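Local coordinates for hydrazine synthase alpha subunit (Candidatus Kuenenia stuttgartiensis, PDB 5C2V), which catalyses the condensation of hydroxylamine with ammonia to hydrazine, the second half-reaction of the hydrazine synthase complex, at residues G248-G253 / Y273-G278; I105-I110 / G114-T119; D655-M660 / Q751-A756; S19-E24 / V390-R395. All coordinates share one frame; numbering follows the deposited sequence.

How the contacts relate
The N-terminal domain includes a six-bladed beta-propeller, and contacts 1, 2 and 4 belong to its loops, strands and flanking helix. Contact 3 lies in the C-terminal cytochrome c domain. Contacts 1 and 3 each touch a heme c: contact 1 the pentacoordinated heme and its zinc, contact 3 the bis-histidine heme. Their centres are about 35 Å apart, and their nearest atoms about 18 Å. Contacts 2 and 4 lie away from the annotated sites. They lie on the same side of the chain's centre, with nearest atoms about 10 Å apart. Contact 4 spans the sequence that holds contacts 1 and 2. Contact 3 is far from contacts 2 and 4, about 61 and 65 Å, centre to centre.

Contact 1. Residues G248-G253 / Y273-G278; sequences GSRAGG and YGNCDG. With ZN (zinc ion), chain B; HEC (heme c), chain C.
R250 and N275 meet at the propionate side of the pentacoordinated heme c, next to the zinc site. R250 is in the loop between strands 239-245 and 256-262, and N275 in the loop that leaves the last strand of that sheet, 270-273. Both are buried. The R250 chain runs straight as far as CD and then turns at chi3 (107°). This brings both terminal nitrogens toward the backbone of N275. N275 O lies at the guanidinium edge, in its plane, and takes two weak hydrogen bonds. R250 NH2 is 3.3 Å and R250 NH1 3.4 Å from N275 O. The guanidinium and the N275 amide planes are 15° apart. N275 OD1 also lies close to R250 NH2, but the angle is poor and no hydrogen bond is formed. A251 CB rests over one guanidinium face. R250 NH1 also faces a heme propionate oxygen, O2D, near the guanidinium plane.

N275 turns its amide nitrogen to the other propionate. N275 ND2 gives a hydrogen bond of 3.0 Å to heme O2A. The same O2A binds the zinc ion at 2.1 Å. C276 SG binds the zinc at 2.3 Å, and H560 and a water complete the four ligands. That water donates a 2.7 Å hydrogen bond to heme O2D, so it joins the zinc to the second propionate.

Both propionates are therefore held. One is a zinc ligand and is steadied by N275. The other lies against R250 and the zinc-bound water. The arginine and the metal would probably offset the negative charge of the two carboxylates.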
# COMPACT_ATOMS: atom_id res chain seq x y z
N GLY D 248 -7.95 -13.07 -9.27
CA GLY D 248 -7.37 -13.63 -8.06
C GLY D 248 -7.09 -12.63 -6.95
O GLY D 248 -7.92 -11.79 -6.61
N SER D 249 -5.89 -12.73 -6.39
CA SER D 249 -5.46 -11.94 -5.24
C SER D 249 -4.81 -10.63 -5.68
O SER D 249 -4.21 -9.92 -4.87
CB SER D 249 -4.49 -12.74 -4.37
OG SER D 249 -3.32 -13.08 -5.08
N ARG D 250 -4.91 -10.33 -6.97
CA ARG D 250 -4.28 -9.16 -7.58
C ARG D 250 -4.55 -7.85 -6.85
O ARG D 250 -5.65 -7.60 -6.37
CB ARG D 250 -4.77 -9.02 -9.03
CG ARG D 250 -3.94 -8.07 -9.87
CD ARG D 250 -4.64 -7.73 -11.17
NE ARG D 250 -5.16 -6.36 -11.16
CZ ARG D 250 -4.41 -5.28 -11.38
NH1 ARG D 250 -3.11 -5.42 -11.62
NH2 ARG D 250 -4.95 -4.07 -11.35
N ALA D 251 -3.50 -7.03 -6.76
CA ALA D 251 -3.57 -5.69 -6.19
C ALA D 251 -4.11 -5.70 -4.76
O ALA D 251 -5.19 -5.17 -4.50
CB ALA D 251 -4.42 -4.78 -7.07
N GLY D 252 -3.36 -6.30 -3.85
CA GLY D 252 -3.76 -6.38 -2.46
C GLY D 252 -5.05 -7.15 -2.25
O GLY D 252 -5.72 -6.99 -1.23
N GLY D 253 -5.40 -7.98 -3.23
CA GLY D 253 -6.60 -8.79 -3.15
C GLY D 253 -7.87 -8.06 -3.54
O GLY D 253 -8.92 -8.69 -3.70
N TYR D 273 -4.45 4.17 -17.97
CA TYR D 273 -4.04 4.61 -16.63
C TYR D 273 -4.80 3.91 -15.50
O TYR D 273 -5.99 3.63 -15.62
CB TYR D 273 -4.22 6.12 -16.51
CG TYR D 273 -3.54 6.72 -15.30
CD1 TYR D 273 -2.16 6.91 -15.28
CD2 TYR D 273 -4.27 7.10 -14.18
CE1 TYR D 273 -1.53 7.46 -14.17
CE2 TYR D 273 -3.65 7.65 -13.07
CZ TYR D 273 -2.28 7.83 -13.07
OH TYR D 273 -1.66 8.37 -11.97
N GLY D 274 -4.09 3.64 -14.41
CA GLY D 274 -4.73 3.18 -13.18
C GLY D 274 -4.59 1.72 -12.79
O GLY D 274 -5.05 1.33 -11.71
N ASN D 275 -3.99 0.89 -13.64
CA ASN D 275 -3.88 -0.53 -13.34
C ASN D 275 -2.55 -0.99 -12.75
O ASN D 275 -2.41 -2.15 -12.34
CB ASN D 275 -4.15 -1.35 -14.61
CG ASN D 275 -4.45 -2.81 -14.31
OD1 ASN D 275 -5.49 -3.14 -13.76
ND2 ASN D 275 -3.52 -3.68 -14.68
N CYS D 276 -1.57 -0.10 -12.66
CA CYS D 276 -0.21 -0.53 -12.33
C CYS D 276 0.32 0.08 -11.04
O CYS D 276 -0.12 1.15 -10.61
CB CYS D 276 0.74 -0.20 -13.49
SG CYS D 276 0.44 -1.17 -15.00
N ASP D 277 1.28 -0.61 -10.42
CA ASP D 277 1.90 -0.15 -9.18
C ASP D 277 2.59 1.19 -9.37
O ASP D 277 3.29 1.41 -10.36
CB ASP D 277 2.92 -1.18 -8.68
CG ASP D 277 2.27 -2.51 -8.33
OD1 ASP D 277 1.76 -2.65 -7.20
OD2 ASP D 277 2.28 -3.42 -9.19
N GLY D 278 2.39 2.09 -8.41
CA GLY D 278 3.00 3.41 -8.45
C GLY D 278 2.05 4.48 -8.95
O GLY D 278 2.27 5.67 -8.71
ZN ZN B . 0.57 -3.45 -15.07
FE HEC C . 1.10 -9.01 -19.52
CHA HEC C . -0.51 -7.19 -17.07
CHB HEC C . -1.14 -7.84 -21.84
CHC HEC C . 2.45 -11.11 -21.91
CHD HEC C . 3.21 -10.35 -17.18
NA HEC C . -0.51 -7.75 -19.47
C1A HEC C . -1.02 -7.11 -18.35
C2A HEC C . -2.17 -6.34 -18.75
C3A HEC C . -2.35 -6.52 -20.06
C4A HEC C . -1.31 -7.41 -20.54
CMA HEC C . -3.46 -5.88 -20.93
CAA HEC C . -3.04 -5.47 -17.81
CBA HEC C . -2.63 -4.01 -17.92
CGA HEC C . -1.24 -3.80 -17.36
O1A HEC C . -0.41 -3.16 -18.05
O2A HEC C . -0.97 -4.27 -16.23
NB HEC C . 0.64 -9.51 -21.49
C1B HEC C . -0.15 -8.69 -22.28
C2B HEC C . 0.26 -8.88 -23.66
C3B HEC C . 1.25 -9.78 -23.69
C4B HEC C . 1.51 -10.20 -22.32
CMB HEC C . -0.34 -8.16 -24.89
CAB HEC C . 1.97 -10.27 -24.96
CBB HEC C . 1.66 -11.76 -25.20
NC HEC C . 2.60 -10.43 -19.55
C1C HEC C . 2.92 -11.25 -20.62
C2C HEC C . 3.90 -12.21 -20.16
C3C HEC C . 4.03 -12.07 -18.84
C4C HEC C . 3.27 -10.90 -18.44
CMC HEC C . 4.43 -13.41 -20.99
CAC HEC C . 4.94 -12.93 -17.93
CBC HEC C . 4.06 -13.74 -16.95
ND HEC C . 1.31 -8.81 -17.45
C1D HEC C . 2.28 -9.46 -16.70
C2D HEC C . 2.18 -9.05 -15.32
C3D HEC C . 1.01 -8.05 -15.29
C4D HEC C . 0.54 -7.97 -16.65
CMD HEC C . 3.06 -9.51 -14.14
CAD HEC C . 0.45 -7.30 -14.07
CBD HEC C . -0.17 -8.31 -13.11
CGD HEC C . -0.70 -7.59 -11.90
O1D HEC C . -1.07 -8.29 -10.92
O2D HEC C . -0.75 -6.33 -11.91
O HOH W 1 0.35 -4.16 -13.10

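Contact 2. Residues I105-I110 / G114-T119; sequences IWEMNI and GLRQMT
W106 lays its indole over the side chain of Q117. The two form an antiparallel non-hydrogen-bonded pair. Q117 runs out fully extended, which keeps CB and CG against one ring face. Its CG makes a CH-pi contact, 3.8 Å from the centroid of the W106 six-membered ring and 12° off the normal. The Q117 amide is tilted from the ring by 26°. L115 CD1 approaches W106 CE3 obliquely at 3.6 Å, while L115 CD2 meets M108 CE at 3.7 Å. W106 NE1 bonds to G95 O, and F76 packs on the ring edge-to-face.

The other sheet face carries E107 and R116, a hydrogen-bonded pair. R116 N to E107 O is 3.0 Å and E107 N to R116 O is 3.1 Å. E107 CG stands between its own backbone N and carbonyl carbon (chi1 44°) and packs on M118. The E107 carboxylate has K90 as its salt-bridge partner. Its OE2 makes just a long bridge to R116 NH1, 3.9 Å, well out of the guanidinium plane. M118 CE lies over the guanidinium, whose NH2 bonds to T192 O and L214 O.

At the far end I105 CG2 touches M118 CB, and I105 O accepts from M118 N at 2.8 Å. The whole is a beta hairpin, the third and fourth strands of one four-stranded antiparallel propeller blade.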
# COMPACT_ATOMS: atom_id res chain seq x y z
N ILE D 105 -31.16 -1.73 -25.65
CA ILE D 105 -30.68 -0.57 -26.39
C ILE D 105 -31.75 -0.09 -27.36
O ILE D 105 -32.33 -0.88 -28.11
CB ILE D 105 -29.38 -0.89 -27.16
CG1 ILE D 105 -28.30 -1.38 -26.20
CG2 ILE D 105 -28.90 0.34 -27.92
CD1 ILE D 105 -27.88 -0.35 -25.17
N TRP D 106 -32.01 1.22 -27.35
CA TRP D 106 -33.00 1.82 -28.23
C TRP D 106 -32.41 3.06 -28.89
O TRP D 106 -31.36 3.54 -28.48
CB TRP D 106 -34.27 2.19 -27.45
CG TRP D 106 -34.86 1.07 -26.65
CD1 TRP D 106 -34.38 0.54 -25.48
CD2 TRP D 106 -36.07 0.35 -26.94
NE1 TRP D 106 -35.19 -0.46 -25.04
CE2 TRP D 106 -36.24 -0.60 -25.91
CE3 TRP D 106 -37.01 0.41 -27.97
CZ2 TRP D 106 -37.32 -1.48 -25.88
CZ3 TRP D 106 -38.08 -0.46 -27.94
CH2 TRP D 106 -38.23 -1.40 -26.90
N GLU D 107 -33.08 3.56 -29.92
CA GLU D 107 -32.71 4.84 -30.50
C GLU D 107 -33.94 5.57 -31.02
O GLU D 107 -34.91 4.94 -31.45
CB GLU D 107 -31.69 4.67 -31.63
CG GLU D 107 -31.98 3.54 -32.61
CD GLU D 107 -31.13 3.65 -33.87
OE1 GLU D 107 -30.86 4.79 -34.31
OE2 GLU D 107 -30.73 2.61 -34.42
N MET D 108 -33.90 6.90 -30.98
CA MET D 108 -35.01 7.71 -31.46
C MET D 108 -34.55 9.09 -31.89
O MET D 108 -33.47 9.54 -31.52
CB MET D 108 -36.10 7.83 -30.39
CG MET D 108 -35.74 8.79 -29.26
SD MET D 108 -37.16 9.25 -28.24
CE MET D 108 -37.64 7.65 -27.59
N ASN D 109 -35.38 9.77 -32.68
CA ASN D 109 -35.08 11.12 -33.13
C ASN D 109 -35.13 12.13 -31.99
O ASN D 109 -35.74 11.87 -30.95
CB ASN D 109 -36.04 11.54 -34.25
CG ASN D 109 -35.97 10.61 -35.45
OD1 ASN D 109 -34.92 10.07 -35.77
ND2 ASN D 109 -37.11 10.42 -36.11
N ILE D 110 -34.49 13.27 -32.19
CA ILE D 110 -34.43 14.31 -31.16
C ILE D 110 -35.82 14.89 -30.87
O ILE D 110 -36.06 15.39 -29.77
CB ILE D 110 -33.46 15.45 -31.59
CG1 ILE D 110 -33.23 16.43 -30.43
CG2 ILE D 110 -33.97 16.16 -32.83
CD1 ILE D 110 -32.32 17.58 -30.79
N GLY D 114 -39.73 8.25 -34.33
CA GLY D 114 -38.80 7.25 -34.84
C GLY D 114 -38.17 6.34 -33.79
O GLY D 114 -36.95 6.25 -33.70
N LEU D 115 -39.01 5.67 -33.01
CA LEU D 115 -38.52 4.78 -31.96
C LEU D 115 -38.22 3.38 -32.51
O LEU D 115 -39.10 2.72 -33.06
CB LEU D 115 -39.54 4.70 -30.82
CG LEU D 115 -39.15 4.04 -29.49
CD1 LEU D 115 -39.43 2.55 -29.49
CD2 LEU D 115 -37.68 4.31 -29.16
N ARG D 116 -36.97 2.94 -32.35
CA ARG D 116 -36.54 1.63 -32.84
C ARG D 116 -35.80 0.83 -31.77
O ARG D 116 -35.03 1.40 -30.99
CB ARG D 116 -35.65 1.80 -34.08
CG ARG D 116 -35.21 0.49 -34.71
CD ARG D 116 -34.14 0.70 -35.77
NE ARG D 116 -33.61 -0.57 -36.26
CZ ARG D 116 -32.54 -0.68 -37.04
NH1 ARG D 116 -31.87 0.40 -37.42
NH2 ARG D 116 -32.13 -1.88 -37.44
N GLN D 117 -36.03 -0.48 -31.74
CA GLN D 117 -35.42 -1.35 -30.74
C GLN D 117 -34.17 -2.06 -31.27
O GLN D 117 -34.24 -2.86 -32.20
CB GLN D 117 -36.42 -2.40 -30.27
CG GLN D 117 -35.90 -3.31 -29.17
CD GLN D 117 -36.90 -4.36 -28.75
OE1 GLN D 117 -38.08 -4.29 -29.11
NE2 GLN D 117 -36.44 -5.35 -28.00
N MET D 118 -33.02 -1.74 -30.68
CA MET D 118 -31.74 -2.29 -31.12
C MET D 118 -31.40 -3.68 -30.58
O MET D 118 -30.90 -4.53 -31.32
CB MET D 118 -30.62 -1.32 -30.75
CG MET D 118 -30.84 0.07 -31.31
SD MET D 118 -31.39 -0.01 -33.02
CE MET D 118 -29.87 -0.48 -33.84
N THR D 119 -31.67 -3.93 -29.30
CA THR D 119 -31.24 -5.18 -28.67
C THR D 119 -32.37 -5.98 -28.03
O THR D 119 -33.17 -5.44 -27.27
CB THR D 119 -30.17 -4.91 -27.58
OG1 THR D 119 -30.65 -3.90 -26.68
CG2 THR D 119 -28.87 -4.45 -28.20

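Contact 3. Residues D655-M660 / Q751-A756; sequences DAKCAM and QDERYA. With HEC (heme c), chain E.
The E753 carboxylate is gripped by K657 in a salt bridge through its oxygens, not over a face. K657 NZ is 2.9 Å from E753 OE1, which accepts through its syn lone pair. The bond from K657 NZ to E753 OE2 is weak, at 3.0 Å. The K657 chain bends at chi2 (-62°) and chi4 (56°), and the two side chains cross at about a right angle. E753 OE1 also takes the backbone N-H of T750, which helps to hold the carboxylate.

A second flat group is the heme, with H662 and H745 as axial ligands of its iron. C658 SG forms a covalent thioether bond to CAB at the heme edge. M660 CG comes within 3.7 Å of the heme methyl CMC. C658, C661 and H662 form the CxxCH heme-binding motif. The third, the R754 guanidinium, has a cation-pi contact with Y723, and Q751 OE1 meets R754 NH2 at 2.8 Å, tilted from the guanidinium plane.

K657 lies on helix 646-657, just before the heme cysteine, and E753 in the first turn of helix 751-762. The bridge ties two helices of the cytochrome c domain. Helix 751-762 also packs Q751 and Y755 on strand 596-599.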
# COMPACT_ATOMS: atom_id res chain seq x y z
N ASP D 655 -4.83 -38.82 0.98
CA ASP D 655 -5.31 -39.96 1.76
C ASP D 655 -4.36 -41.13 1.65
O ASP D 655 -4.09 -41.83 2.63
CB ASP D 655 -6.71 -40.37 1.30
CG ASP D 655 -7.72 -39.24 1.38
OD1 ASP D 655 -7.50 -38.31 2.18
OD2 ASP D 655 -8.73 -39.29 0.65
N ALA D 656 -3.84 -41.36 0.45
CA ALA D 656 -2.97 -42.49 0.20
C ALA D 656 -1.56 -42.33 0.79
O ALA D 656 -1.08 -43.20 1.51
CB ALA D 656 -2.87 -42.75 -1.30
N LYS D 657 -0.90 -41.21 0.47
CA LYS D 657 0.51 -41.04 0.83
C LYS D 657 0.80 -40.20 2.08
O LYS D 657 1.96 -40.08 2.48
CB LYS D 657 1.25 -40.41 -0.35
CG LYS D 657 1.06 -41.13 -1.67
CD LYS D 657 1.57 -42.56 -1.60
CE LYS D 657 1.57 -43.20 -2.98
NZ LYS D 657 2.35 -42.39 -3.96
N CYS D 658 -0.23 -39.63 2.70
CA CYS D 658 0.00 -38.58 3.71
C CYS D 658 -0.69 -38.84 5.04
O CYS D 658 -0.03 -38.92 6.08
CB CYS D 658 -0.43 -37.22 3.16
SG CYS D 658 0.48 -36.68 1.70
N ALA D 659 -2.02 -38.96 5.01
CA ALA D 659 -2.86 -38.95 6.20
C ALA D 659 -2.44 -39.93 7.30
O ALA D 659 -2.82 -39.77 8.46
CB ALA D 659 -4.31 -39.23 5.80
N MET D 660 -1.67 -40.96 6.93
CA MET D 660 -1.20 -41.94 7.90
C MET D 660 -0.38 -41.30 9.03
O MET D 660 -0.62 -41.59 10.21
CB MET D 660 -0.37 -43.03 7.20
CG MET D 660 0.85 -42.53 6.43
SD MET D 660 1.67 -43.82 5.48
CE MET D 660 0.43 -44.16 4.24
N GLN D 751 6.29 -38.30 -9.48
CA GLN D 751 6.40 -36.99 -10.12
C GLN D 751 5.03 -36.45 -10.51
O GLN D 751 4.77 -35.25 -10.41
CB GLN D 751 7.31 -37.07 -11.35
CG GLN D 751 7.46 -35.75 -12.11
CD GLN D 751 8.17 -34.68 -11.30
OE1 GLN D 751 8.88 -34.98 -10.34
NE2 GLN D 751 7.97 -33.42 -11.68
N ASP D 752 4.15 -37.35 -10.93
CA ASP D 752 2.81 -36.97 -11.37
C ASP D 752 1.97 -36.40 -10.23
O ASP D 752 1.27 -35.41 -10.40
CB ASP D 752 2.09 -38.18 -11.99
CG ASP D 752 2.79 -38.69 -13.24
OD1 ASP D 752 3.46 -37.88 -13.92
OD2 ASP D 752 2.67 -39.90 -13.54
N GLU D 753 2.05 -37.04 -9.06
CA GLU D 753 1.30 -36.60 -7.89
C GLU D 753 1.80 -35.25 -7.38
O GLU D 753 1.02 -34.31 -7.16
CB GLU D 753 1.39 -37.65 -6.78
CG GLU D 753 0.88 -39.03 -7.18
CD GLU D 753 1.35 -40.13 -6.25
OE1 GLU D 753 2.28 -39.88 -5.46
OE2 GLU D 753 0.77 -41.24 -6.30
N ARG D 754 3.12 -35.16 -7.20
CA ARG D 754 3.76 -33.95 -6.72
C ARG D 754 3.48 -32.77 -7.65
O ARG D 754 3.12 -31.68 -7.20
CB ARG D 754 5.26 -34.16 -6.57
CG ARG D 754 6.00 -33.02 -5.90
CD ARG D 754 7.44 -33.38 -5.60
NE ARG D 754 8.23 -33.59 -6.81
CZ ARG D 754 9.50 -33.95 -6.82
NH1 ARG D 754 10.15 -34.14 -5.68
NH2 ARG D 754 10.14 -34.11 -7.97
N TYR D 755 3.63 -33.00 -8.96
CA TYR D 755 3.38 -31.94 -9.93
C TYR D 755 1.89 -31.66 -10.06
O TYR D 755 1.50 -30.59 -10.53
CB TYR D 755 3.97 -32.29 -11.29
CG TYR D 755 4.01 -31.11 -12.22
CD1 TYR D 755 4.95 -30.10 -12.04
CD2 TYR D 755 3.11 -30.98 -13.27
CE1 TYR D 755 5.00 -29.01 -12.88
CE2 TYR D 755 3.14 -29.88 -14.11
CZ TYR D 755 4.09 -28.90 -13.91
OH TYR D 755 4.14 -27.81 -14.75
N ALA D 756 1.06 -32.61 -9.65
CA ALA D 756 -0.38 -32.37 -9.59
C ALA D 756 -0.65 -31.35 -8.49
O ALA D 756 -1.45 -30.43 -8.66
CB ALA D 756 -1.14 -33.65 -9.34
FE HEC E . 4.82 -34.99 6.67
CHA HEC E . 6.23 -32.54 8.62
CHB HEC E . 3.54 -32.59 4.58
CHC HEC E . 3.50 -37.44 4.62
CHD HEC E . 5.87 -37.43 8.85
NA HEC E . 4.84 -32.95 6.63
C1A HEC E . 5.55 -32.14 7.50
C2A HEC E . 5.45 -30.78 7.01
C3A HEC E . 4.71 -30.79 5.90
C4A HEC E . 4.31 -32.15 5.63
CMA HEC E . 4.35 -29.55 5.04
CAA HEC E . 6.09 -29.53 7.66
CBA HEC E . 5.14 -28.94 8.69
CGA HEC E . 5.70 -27.65 9.22
O1A HEC E . 4.91 -26.79 9.69
O2A HEC E . 6.94 -27.47 9.17
NB HEC E . 3.67 -35.01 4.95
C1B HEC E . 3.36 -33.90 4.19
C2B HEC E . 2.81 -34.37 2.93
C3B HEC E . 2.79 -35.71 2.95
C4B HEC E . 3.34 -36.14 4.22
CMB HEC E . 2.31 -33.46 1.79
CAB HEC E . 2.30 -36.65 1.84
CBB HEC E . 3.29 -36.64 0.65
NC HEC E . 4.71 -37.05 6.72
C1C HEC E . 4.11 -37.86 5.78
C2C HEC E . 4.35 -39.24 6.16
C3C HEC E . 4.89 -39.24 7.38
C4C HEC E . 5.20 -37.86 7.72
CMC HEC E . 3.70 -40.45 5.45
CAC HEC E . 5.26 -40.48 8.23
CBC HEC E . 6.36 -41.31 7.55
ND HEC E . 5.88 -34.98 8.48
C1D HEC E . 6.22 -36.14 9.18
C2D HEC E . 7.02 -35.77 10.32
C3D HEC E . 7.16 -34.24 10.27
C4D HEC E . 6.40 -33.83 9.09
CMD HEC E . 7.62 -36.72 11.38
CAD HEC E . 7.92 -33.38 11.31
CBD HEC E . 8.70 -32.20 10.73
CGD HEC E . 9.65 -32.62 9.64
O1D HEC E . 10.03 -31.75 8.82
O2D HEC E . 10.04 -33.82 9.60

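Contact 4. Residues S19-E24 / V390-R395; sequences SGMSKE and VKYKPR
M21 packs on the ring of Y392 in a Met-aromatic contact where the N-terminal helix meets the loop leaving the last strand of the beta-propeller, 381-387. M21 is on helix 18-25, ahead of the first propeller strand, 31-37. Strands 31-37 and 381-387 pair in one sheet, consistent with this being where the propeller closes.

The apolar part is a CH-pi contact. M21 CB sits over the centre of one ring face, 3.5 Å from the centroid of Y392 and 10° off the normal. M21 CG lies 3.7 Å from Y392 CZ. The M21 chain folds back at chi2 (-67°) and chi3, which brings its methyl group CE to 3.6 Å from Y392 CE1. Y392 chi1 (-165°) swings the ring away from its own backbone N and over to M21.

The sulfur part is looser. M21 SD is 5.2 Å from the Y392 centroid and oblique to it.

Polar bonds do not cross between the two segments. S22 OG is bonded to Y18 O, one turn earlier in the helix. Y392 OH has a weak hydrogen bond to W15 O.

The loop continues into a subunit interface. R20 of the gamma subunit packs on Y392 and bonds to K393 O, and R395 bonds to A54 O of the same gamma chain. S22 OG touches the root of the Y392 side chain, 3.4 Å from Y392 CB.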
# COMPACT_ATOMS: atom_id res chain seq x y z
N SER D 19 -9.59 16.35 -32.89
CA SER D 19 -9.89 17.37 -31.90
C SER D 19 -9.88 18.76 -32.53
O SER D 19 -10.52 19.68 -32.03
CB SER D 19 -8.90 17.30 -30.74
OG SER D 19 -7.57 17.35 -31.21
N GLY D 20 -9.15 18.90 -33.63
CA GLY D 20 -9.10 20.16 -34.35
C GLY D 20 -10.34 20.39 -35.19
O GLY D 20 -10.89 21.50 -35.21
N MET D 21 -10.80 19.35 -35.87
CA MET D 21 -11.99 19.44 -36.70
C MET D 21 -13.25 19.58 -35.85
O MET D 21 -14.18 20.28 -36.23
CB MET D 21 -12.12 18.22 -37.61
CG MET D 21 -11.03 18.09 -38.66
SD MET D 21 -11.08 19.39 -39.92
CE MET D 21 -12.58 18.95 -40.79
N SER D 22 -13.26 18.91 -34.70
CA SER D 22 -14.42 18.92 -33.82
C SER D 22 -14.76 20.32 -33.31
O SER D 22 -15.91 20.60 -32.99
CB SER D 22 -14.18 17.98 -32.63
OG SER D 22 -14.05 16.63 -33.06
N LYS D 23 -13.76 21.19 -33.25
CA LYS D 23 -13.97 22.55 -32.78
C LYS D 23 -14.74 23.38 -33.81
O LYS D 23 -15.57 24.22 -33.45
CB LYS D 23 -12.63 23.22 -32.45
CG LYS D 23 -11.84 22.49 -31.37
CD LYS D 23 -10.52 23.18 -31.07
CE LYS D 23 -10.71 24.42 -30.21
NZ LYS D 23 -11.20 24.07 -28.85
N GLU D 24 -14.46 23.13 -35.09
CA GLU D 24 -15.13 23.81 -36.19
C GLU D 24 -16.49 23.21 -36.54
O GLU D 24 -17.44 23.93 -36.84
CB GLU D 24 -14.24 23.81 -37.43
CG GLU D 24 -12.91 24.52 -37.24
CD GLU D 24 -11.87 24.14 -38.28
OE1 GLU D 24 -12.07 23.13 -38.99
OE2 GLU D 24 -10.85 24.86 -38.39
N VAL D 390 -23.16 18.94 -33.77
CA VAL D 390 -22.61 18.05 -34.78
C VAL D 390 -21.24 17.55 -34.36
O VAL D 390 -20.31 18.34 -34.15
CB VAL D 390 -22.51 18.75 -36.15
CG1 VAL D 390 -21.94 17.80 -37.19
CG2 VAL D 390 -23.88 19.26 -36.59
N LYS D 391 -21.11 16.23 -34.25
CA LYS D 391 -19.86 15.62 -33.82
C LYS D 391 -19.04 15.14 -35.01
O LYS D 391 -19.56 14.48 -35.91
CB LYS D 391 -20.13 14.45 -32.88
CG LYS D 391 -20.73 14.85 -31.55
CD LYS D 391 -21.03 13.63 -30.71
CE LYS D 391 -21.60 14.02 -29.37
NZ LYS D 391 -21.96 12.83 -28.55
N TYR D 392 -17.75 15.46 -35.00
CA TYR D 392 -16.84 14.95 -36.02
C TYR D 392 -16.67 13.45 -35.84
O TYR D 392 -16.75 12.94 -34.73
CB TYR D 392 -15.49 15.66 -35.95
CG TYR D 392 -14.64 15.46 -37.18
CD1 TYR D 392 -14.91 16.16 -38.35
CD2 TYR D 392 -13.57 14.58 -37.18
CE1 TYR D 392 -14.14 15.99 -39.48
CE2 TYR D 392 -12.79 14.40 -38.30
CZ TYR D 392 -13.08 15.10 -39.45
OH TYR D 392 -12.31 14.93 -40.58
N LYS D 393 -16.45 12.74 -36.94
CA LYS D 393 -16.33 11.29 -36.90
C LYS D 393 -14.88 10.85 -36.79
O LYS D 393 -14.03 11.29 -37.56
CB LYS D 393 -16.98 10.66 -38.13
CG LYS D 393 -18.49 10.77 -38.15
CD LYS D 393 -19.05 10.26 -39.47
CE LYS D 393 -20.56 10.45 -39.53
NZ LYS D 393 -21.20 9.49 -40.47
N PRO D 394 -14.59 9.97 -35.81
CA PRO D 394 -13.26 9.38 -35.65
C PRO D 394 -12.96 8.37 -36.74
O PRO D 394 -13.88 7.86 -37.38
CB PRO D 394 -13.33 8.70 -34.28
CG PRO D 394 -14.54 9.28 -33.61
CD PRO D 394 -15.49 9.59 -34.71
N ARG D 395 -11.68 8.08 -36.95
CA ARG D 395 -11.25 7.11 -37.95
C ARG D 395 -11.78 5.72 -37.63
O ARG D 395 -11.88 5.35 -36.46
CB ARG D 395 -9.72 7.09 -38.03
CG ARG D 395 -9.11 8.47 -38.12
CD ARG D 395 -7.65 8.48 -37.71
NE ARG D 395 -7.13 9.84 -37.64
CZ ARG D 395 -5.89 10.18 -37.96
NH1 ARG D 395 -5.03 9.26 -38.37
NH2 ARG D 395 -5.50 11.45 -37.88